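Local coordinates for OxyA protein (Actinoplanes teichomyceticus, PDB 5HH3) that probably acts as a heme-dependent cytochrome P450 that couples phenolic side chains of a peptide during biosynthesis of a glycopeptide antibiotic, at residues L31-M35 with W55-G59; E286-V292 with T309-L315. All blocks are in the same frame, centred on the assembly; numbering follows the deposited sequence. Where two conformers were deposited one is given.

Contact 1: L31-M35 with W55-G59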
loop_
_atom_site.group_PDB
_atom_site.type_symbol
_atom_site.label_atom_id
_atom_site.label_comp_id
_atom_site.label_asym_id
_atom_site.label_seq_id
_atom_site.Cartn_x
_atom_site.Cartn_y
_atom_site.Cartn_z
ATOM N N LEU B 31 14.272 -5.520 -13.819
ATOM C CA LEU B 31 15.303 -4.918 -12.963
ATOM C C LEU B 31 16.659 -4.815 -13.698
ATOM O O LEU B 31 17.351 -3.803 -13.573
ATOM C CB LEU B 31 15.480 -5.705 -11.667
ATOM C CG LEU B 31 16.467 -5.119 -10.654
ATOM C CD1 LEU B 31 16.097 -3.698 -10.278
ATOM C CD2 LEU B 31 16.573 -5.980 -9.418
ATOM N N ARG B 32 17.016 -5.867 -14.429
ATOM C CA ARG B 32 18.231 -5.901 -15.251
ATOM C C ARG B 32 18.277 -4.663 -16.167
ATOM O O ARG B 32 19.310 -4.015 -16.293
ATOM C CB ARG B 32 18.267 -7.201 -16.074
ATOM C CG ARG B 32 19.638 -7.820 -16.305
ATOM C CD ARG B 32 19.494 -9.284 -16.730
ATOM N NE ARG B 32 18.721 -9.433 -17.960
ATOM C CZ ARG B 32 18.117 -10.555 -18.351
ATOM N NH1 ARG B 32 18.179 -11.646 -17.622
ATOM N NH2 ARG B 32 17.430 -10.576 -19.491
ATOM N N SER B 33 17.141 -4.349 -16.794
ATOM C CA SER B 33 17.051 -3.220 -17.691
ATOM C C SER B 33 17.289 -1.886 -16.984
ATOM O O SER B 33 18.042 -1.029 -17.485
ATOM C CB SER B 33 15.697 -3.215 -18.421
ATOM O OG SER B 33 15.623 -2.104 -19.279
ATOM N N LEU B 34 16.693 -1.717 -15.806
ATOM C CA LEU B 34 16.883 -0.501 -15.025
ATOM C C LEU B 34 18.324 -0.376 -14.544
ATOM O O LEU B 34 18.899 0.707 -14.590
ATOM C CB LEU B 34 15.885 -0.422 -13.851
ATOM C CG LEU B 34 14.407 -0.332 -14.287
ATOM C CD1 LEU B 34 13.504 -0.427 -13.065
ATOM C CD2 LEU B 34 14.108 0.943 -15.066
ATOM N N MET B 35 18.900 -1.490 -14.104
ATOM C CA MET B 35 20.317 -1.555 -13.704
ATOM C C MET B 35 21.263 -1.028 -14.803
ATOM O O MET B 35 22.226 -0.333 -14.508
ATOM C CB MET B 35 20.703 -2.991 -13.346
ATOM C CG MET B 35 20.231 -3.438 -11.973
ATOM S SD MET B 35 20.305 -5.239 -11.775
ATOM C CE MET B 35 22.082 -5.455 -11.686
ATOM N N TRP B 55 12.109 7.161 -6.581
ATOM C CA TRP B 55 13.302 6.722 -7.263
ATOM C C TRP B 55 13.741 5.344 -6.763
ATOM O O TRP B 55 13.490 4.971 -5.605
ATOM C CB TRP B 55 14.462 7.668 -6.954
ATOM C CG TRP B 55 14.305 9.103 -7.295
ATOM C CD1 TRP B 55 13.850 10.095 -6.474
ATOM C CD2 TRP B 55 14.696 9.741 -8.522
ATOM N NE1 TRP B 55 13.895 11.302 -7.125
ATOM C CE2 TRP B 55 14.444 11.120 -8.374
ATOM C CE3 TRP B 55 15.245 9.281 -9.731
ATOM C CZ2 TRP B 55 14.709 12.047 -9.380
ATOM C CZ3 TRP B 55 15.534 10.249 -10.764
ATOM C CH2 TRP B 55 15.256 11.589 -10.566
ATOM N N LEU B 56 14.432 4.623 -7.641
ATOM C CA LEU B 56 15.080 3.363 -7.310
ATOM C C LEU B 56 16.566 3.538 -7.511
ATOM O O LEU B 56 16.974 3.875 -8.615
ATOM C CB LEU B 56 14.577 2.250 -8.233
ATOM C CG LEU B 56 15.151 0.847 -8.034
ATOM C CD1 LEU B 56 14.594 0.225 -6.759
ATOM C CD2 LEU B 56 14.814 -0.031 -9.231
ATOM N N ALA B 57 17.358 3.307 -6.470
ATOM C CA ALA B 57 18.834 3.346 -6.549
ATOM C C ALA B 57 19.325 1.919 -6.726
ATOM O O ALA B 57 18.986 1.058 -5.915
ATOM C CB ALA B 57 19.437 3.937 -5.278
ATOM N N THR B 58 20.092 1.685 -7.793
ATOM C CA THR B 58 20.656 0.383 -8.115
ATOM C C THR B 58 22.192 0.346 -8.086
ATOM O O THR B 58 22.757 -0.747 -7.982
ATOM C CB THR B 58 20.195 -0.105 -9.521
ATOM O OG1 THR B 58 20.560 0.851 -10.521
ATOM C CG2 THR B 58 18.692 -0.312 -9.586
ATOM N N GLY B 59 22.847 1.507 -8.235
ATOM C CA GLY B 59 24.302 1.606 -8.218
ATOM C C GLY B 59 24.851 1.409 -6.816
ATOM O O GLY B 59 24.307 1.953 -5.841
HETATM O O HOH W 1 18.493 2.053 -11.875
HETATM O O HOH W 2 22.800 0.336 -11.727
#
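Helix 29-37 is seated here against the small β-sheet beside the heme-bearing helical body of the P450 fold, where strand 53-57 turns into helix 60-68. The interface of 165 Å² is mostly apolar but closed at one end by water. Leu31 begins it: although its CA-to-CB bond runs sideways, the t,p rotamer carries CD1 to 4.0 Å from Leu56 CD2 and 4.3 Å from Thr58 CG2. One turn on, Leu34 points toward the strand, and its CD1 lies 4.1 Å from Leu56 CD2, so Leu56 is met by two leucines spaced i, i+3. Leu34 O is 4.4 Å from Thr58 OG1, and water 1 spans the gap, donating to Leu34 O at 3.1 Å and lying 2.7 Å from Thr58 OG1. Met35, whose N donates a hydrogen bond to Leu31 O at 2.8 Å, repeats the pattern: water 2 donates to Met35 O at 2.9 Å and sits 2.6 Å from Thr58 OG1. Met35 CG also packs against Thr58 CB at 4.1 Å. Thr58 thus offers its methyl to Leu31, while its hydroxyl is hydrogen-bonded to both waters. The heme, about 12 Å from the Leu56 side chain, is not touched. Around this joint, Leu19 of helix 8-19 touches Leu34 and Leu56, Thr41 of strand 40-45 touches Leu34, and helix 314-318 packs on Leu31, Met35 and Thr58.

Contact 2: E286-V292 with T309-L315. With HEM (protoporphyrin IX containing Fe), chain G.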
loop_
_atom_site.group_PDB
_atom_site.type_symbol
_atom_site.label_atom_id
_atom_site.label_comp_id
_atom_site.label_asym_id
_atom_site.label_seq_id
_atom_site.Cartn_x
_atom_site.Cartn_y
_atom_site.Cartn_z
ATOM N N GLU B 286 15.845 -8.151 -0.650
ATOM C CA GLU B 286 16.250 -7.528 -1.905
ATOM C C GLU B 286 16.301 -5.998 -1.921
ATOM O O GLU B 286 16.979 -5.419 -2.787
ATOM C CB GLU B 286 15.362 -8.000 -3.051
ATOM C CG GLU B 286 15.529 -9.458 -3.442
ATOM C CD GLU B 286 14.502 -10.395 -2.801
ATOM O OE1 GLU B 286 13.815 -9.977 -1.838
ATOM O OE2 GLU B 286 14.387 -11.567 -3.258
ATOM N N LYS B 287 15.572 -5.341 -1.019
ATOM C CA LYS B 287 15.557 -3.872 -0.987
ATOM C C LYS B 287 15.367 -3.323 0.425
ATOM O O LYS B 287 14.907 -4.032 1.302
ATOM C CB LYS B 287 14.470 -3.328 -1.908
ATOM C CG LYS B 287 13.113 -3.920 -1.647
ATOM C CD LYS B 287 12.094 -3.365 -2.604
ATOM C CE LYS B 287 10.789 -4.114 -2.454
ATOM N NZ LYS B 287 10.163 -3.810 -1.134
ATOM N N THR B 288 15.765 -2.067 0.620
ATOM C CA THR B 288 15.618 -1.386 1.901
ATOM C C THR B 288 14.238 -0.767 1.944
ATOM O O THR B 288 13.579 -0.628 0.906
ATOM C CB THR B 288 16.646 -0.232 2.047
ATOM O OG1 THR B 288 16.612 0.579 0.874
ATOM C CG2 THR B 288 18.041 -0.754 2.242
ATOM N N HIS B 289 13.805 -0.359 3.133
ATOM C CA HIS B 289 12.605 0.449 3.259
ATOM C C HIS B 289 12.845 1.790 2.527
ATOM O O HIS B 289 13.942 2.359 2.633
ATOM C CB HIS B 289 12.281 0.753 4.728
ATOM C CG HIS B 289 11.936 -0.456 5.529
ATOM N ND1 HIS B 289 10.663 -0.998 5.552
ATOM C CD2 HIS B 289 12.698 -1.249 6.320
ATOM C CE1 HIS B 289 10.655 -2.063 6.338
ATOM N NE2 HIS B 289 11.876 -2.229 6.821
ATOM N N PRO B 290 11.825 2.304 1.812
ATOM C CA PRO B 290 12.011 3.595 1.186
ATOM C C PRO B 290 12.255 4.739 2.168
ATOM O O PRO B 290 11.643 4.782 3.243
ATOM C CB PRO B 290 10.728 3.826 0.398
ATOM C CG PRO B 290 9.855 2.651 0.633
ATOM C CD PRO B 290 10.452 1.803 1.695
ATOM N N ARG B 291 13.184 5.615 1.785
ATOM C CA ARG B 291 13.571 6.774 2.546
ATOM C C ARG B 291 12.988 8.033 1.870
ATOM O O ARG B 291 12.954 8.095 0.644
ATOM C CB ARG B 291 15.103 6.927 2.547
ATOM C CG ARG B 291 15.966 5.736 2.984
ATOM C CD ARG B 291 15.782 5.422 4.412
ATOM N NE ARG B 291 16.856 4.625 5.032
ATOM C CZ ARG B 291 16.829 3.307 5.259
ATOM N NH1 ARG B 291 15.831 2.563 4.800
ATOM N NH2 ARG B 291 17.843 2.727 5.907
ATOM N N VAL B 292 12.576 9.036 2.657
ATOM C CA VAL B 292 12.144 10.324 2.108
ATOM C C VAL B 292 13.312 11.296 2.176
ATOM O O VAL B 292 13.939 11.396 3.215
ATOM C CB VAL B 292 10.973 10.951 2.897
ATOM C CG1 VAL B 292 10.471 12.216 2.205
ATOM C CG2 VAL B 292 9.836 9.964 3.041
ATOM N N THR B 309 11.179 10.179 -2.764
ATOM C CA THR B 309 11.614 8.996 -2.039
ATOM C C THR B 309 12.621 8.219 -2.840
ATOM O O THR B 309 12.630 8.283 -4.066
ATOM C CB THR B 309 10.428 8.069 -1.664
ATOM O OG1 THR B 309 9.871 7.494 -2.844
ATOM C CG2 THR B 309 9.362 8.847 -0.944
ATOM N N VAL B 310 13.450 7.458 -2.137
ATOM C CA VAL B 310 14.418 6.565 -2.768
ATOM C C VAL B 310 14.368 5.179 -2.109
ATOM O O VAL B 310 14.502 5.062 -0.885
ATOM C CB VAL B 310 15.848 7.099 -2.618
ATOM C CG1 VAL B 310 16.857 6.122 -3.236
ATOM C CG2 VAL B 310 15.960 8.506 -3.233
ATOM N N THR B 311 14.218 4.149 -2.934
ATOM C CA THR B 311 14.268 2.762 -2.500
ATOM C C THR B 311 15.557 2.192 -3.050
ATOM O O THR B 311 15.851 2.379 -4.250
ATOM C CB THR B 311 13.066 2.003 -3.074
ATOM O OG1 THR B 311 11.857 2.636 -2.630
ATOM C CG2 THR B 311 13.084 0.525 -2.666
ATOM N N CYS B 312 16.345 1.544 -2.198
ATOM C CA CYS B 312 17.632 1.000 -2.622
ATOM C C CYS B 312 17.523 -0.496 -2.935
ATOM O O CYS B 312 17.014 -1.262 -2.104
ATOM C CB CYS B 312 18.698 1.231 -1.566
ATOM S SG CYS B 312 18.997 2.971 -1.205
ATOM N N SER B 313 17.985 -0.887 -4.138
ATOM C CA SER B 313 18.022 -2.273 -4.557
ATOM C C SER B 313 19.362 -2.930 -4.155
ATOM O O SER B 313 20.389 -2.853 -4.867
ATOM C CB SER B 313 17.792 -2.390 -6.060
ATOM O OG SER B 313 17.758 -3.740 -6.477
ATOM N N LEU B 314 19.312 -3.614 -3.021
ATOM C CA LEU B 314 20.411 -4.424 -2.532
ATOM C C LEU B 314 20.691 -5.582 -3.484
ATOM O O LEU B 314 21.849 -5.933 -3.696
ATOM C CB LEU B 314 20.124 -4.942 -1.124
ATOM C CG LEU B 314 19.737 -3.932 -0.039
ATOM C CD1 LEU B 314 19.559 -4.615 1.319
ATOM C CD2 LEU B 314 20.787 -2.840 0.048
ATOM N N LEU B 315 19.645 -6.156 -4.071
ATOM C CA LEU B 315 19.812 -7.176 -5.117
ATOM C C LEU B 315 20.642 -6.612 -6.289
ATOM O O LEU B 315 21.663 -7.222 -6.675
ATOM C CB LEU B 315 18.451 -7.678 -5.593
ATOM C CG LEU B 315 18.428 -8.776 -6.672
ATOM C CD1 LEU B 315 19.127 -10.006 -6.189
ATOM C CD2 LEU B 315 17.013 -9.129 -7.059
HETATM C CHA HEM G . 17.696 -4.037 9.531
HETATM C CHB HEM G . 17.326 -7.329 13.075
HETATM C CHC HEM G . 18.479 -10.834 9.902
HETATM C CHD HEM G . 18.915 -7.526 6.422
HETATM C C1A HEM G . 17.471 -4.641 10.745
HETATM C C2A HEM G . 16.987 -3.959 11.897
HETATM C C3A HEM G . 16.895 -4.879 12.896
HETATM C C4A HEM G . 17.311 -6.135 12.369
HETATM C CMA HEM G . 16.413 -4.631 14.303
HETATM C CAA HEM G . 16.661 -2.481 11.985
HETATM C CBA HEM G . 17.928 -1.720 12.371
HETATM C CGA HEM G . 17.752 -0.213 12.466
HETATM O O1A HEM G . 16.832 0.394 11.864
HETATM O O2A HEM G . 18.564 0.459 13.155
HETATM C C1B HEM G . 17.597 -8.596 12.521
HETATM C C2B HEM G . 17.555 -9.830 13.256
HETATM C C3B HEM G . 17.879 -10.835 12.370
HETATM C C4B HEM G . 18.120 -10.154 11.069
HETATM C CMB HEM G . 17.226 -9.999 14.725
HETATM C CAB HEM G . 18.036 -12.299 12.563
HETATM C CBB HEM G . 18.020 -12.969 13.719
HETATM C C1C HEM G . 18.691 -10.267 8.652
HETATM C C2C HEM G . 19.040 -10.971 7.479
HETATM C C3C HEM G . 19.161 -10.013 6.463
HETATM C C4C HEM G . 18.888 -8.735 7.063
HETATM C CMC HEM G . 19.224 -12.473 7.358
HETATM C CAC HEM G . 19.521 -10.179 5.031
HETATM C CBC HEM G . 19.873 -11.310 4.424
HETATM C C1D HEM G . 18.598 -6.317 7.040
HETATM C C2D HEM G . 18.595 -5.059 6.262
HETATM C C3D HEM G . 18.255 -4.085 7.119
HETATM C C4D HEM G . 18.055 -4.767 8.415
HETATM C CMD HEM G . 18.885 -4.831 4.796
HETATM C CAD HEM G . 18.122 -2.609 6.767
HETATM C CBD HEM G . 16.756 -2.210 6.188
HETATM C CGD HEM G . 16.717 -0.709 5.859
HETATM O O1D HEM G . 15.696 -0.152 5.416
HETATM O O2D HEM G . 17.691 0.042 5.999
HETATM N NA HEM G . 17.680 -5.970 11.052
HETATM N NB HEM G . 17.960 -8.847 11.259
HETATM N NC HEM G . 18.647 -8.927 8.392
HETATM N ND HEM G . 18.303 -6.090 8.335
HETATM FE FE HEM G . 18.150 -7.404 9.738
HETATM O O HOH W 3 15.739 3.089 0.659
HETATM O O HOH W 4 16.076 -7.497 9.396
#
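Two antiparallel backbones pair here beside a heme propionate, burying 582 Å². Thr309 forms a non-hydrogen-bonded pair with Val292, their CG2 atoms 4.2 Å apart. Val310 and Arg291 make the hydrogen-bonded pair, with Val310 N to Arg291 O at 2.9 Å and Arg291 N to Val310 O at 3.0 Å. Arg291 turns its guanidinium to the heme, NH1 donating to O1D at 2.8 Å and NH2 to O2D at 2.7 Å, and His289 N donates to O1D at 3.0 Å; this anchors a propionate by an arginine guanidinium and a backbone amide. Water 3 donates to Val310 O and His289 O, both at 2.8 Å, and accepts from Thr288 OG1 at 2.7 Å. Thr311 packs OG1 against Pro290 CB at 3.4 Å. Farther along, Cys312 O accepts a single hydrogen bond from Thr288 N at 3.1 Å. Ser313 N-caps helix 314-318, its OG bonding Ala316 N and also His20. Leu314 CD1 comes within 3.5 Å of heme CMD, and Leu315 N donates to Glu286 O at 3.0 Å. Strand 53-57 flanks strand 309-312 and strand 72-73 flanks strand 291-293; helix 60-68 packs on Cys312, helix 75-78 on Pro290 and Val292.

Both contacts are buried, but contact 1 lies farther from the chain's centre, about 20 Å against 13 Å, and contact 2 reaches the heme. They share one mixed sheet, in which strands 53-57 and 309-312 are parallel neighbours: Trp55 N lies 2.8 Å from Thr309 O and Ala57 O lies 2.8 Å from Ser313 N, both probable hydrogen bonds. Contact 1 docks a helix beside this sheet by leucine packing and bridging waters, with no direct hydrogen bond, whereas contact 2 is held by backbone hydrogen bonds, two between strands and two with the loop 286-288, and adds charged recognition of a propionate. Leu31 CD2, 3.9 Å from Ser313 OG, joins the helix of the first to the turn of the second.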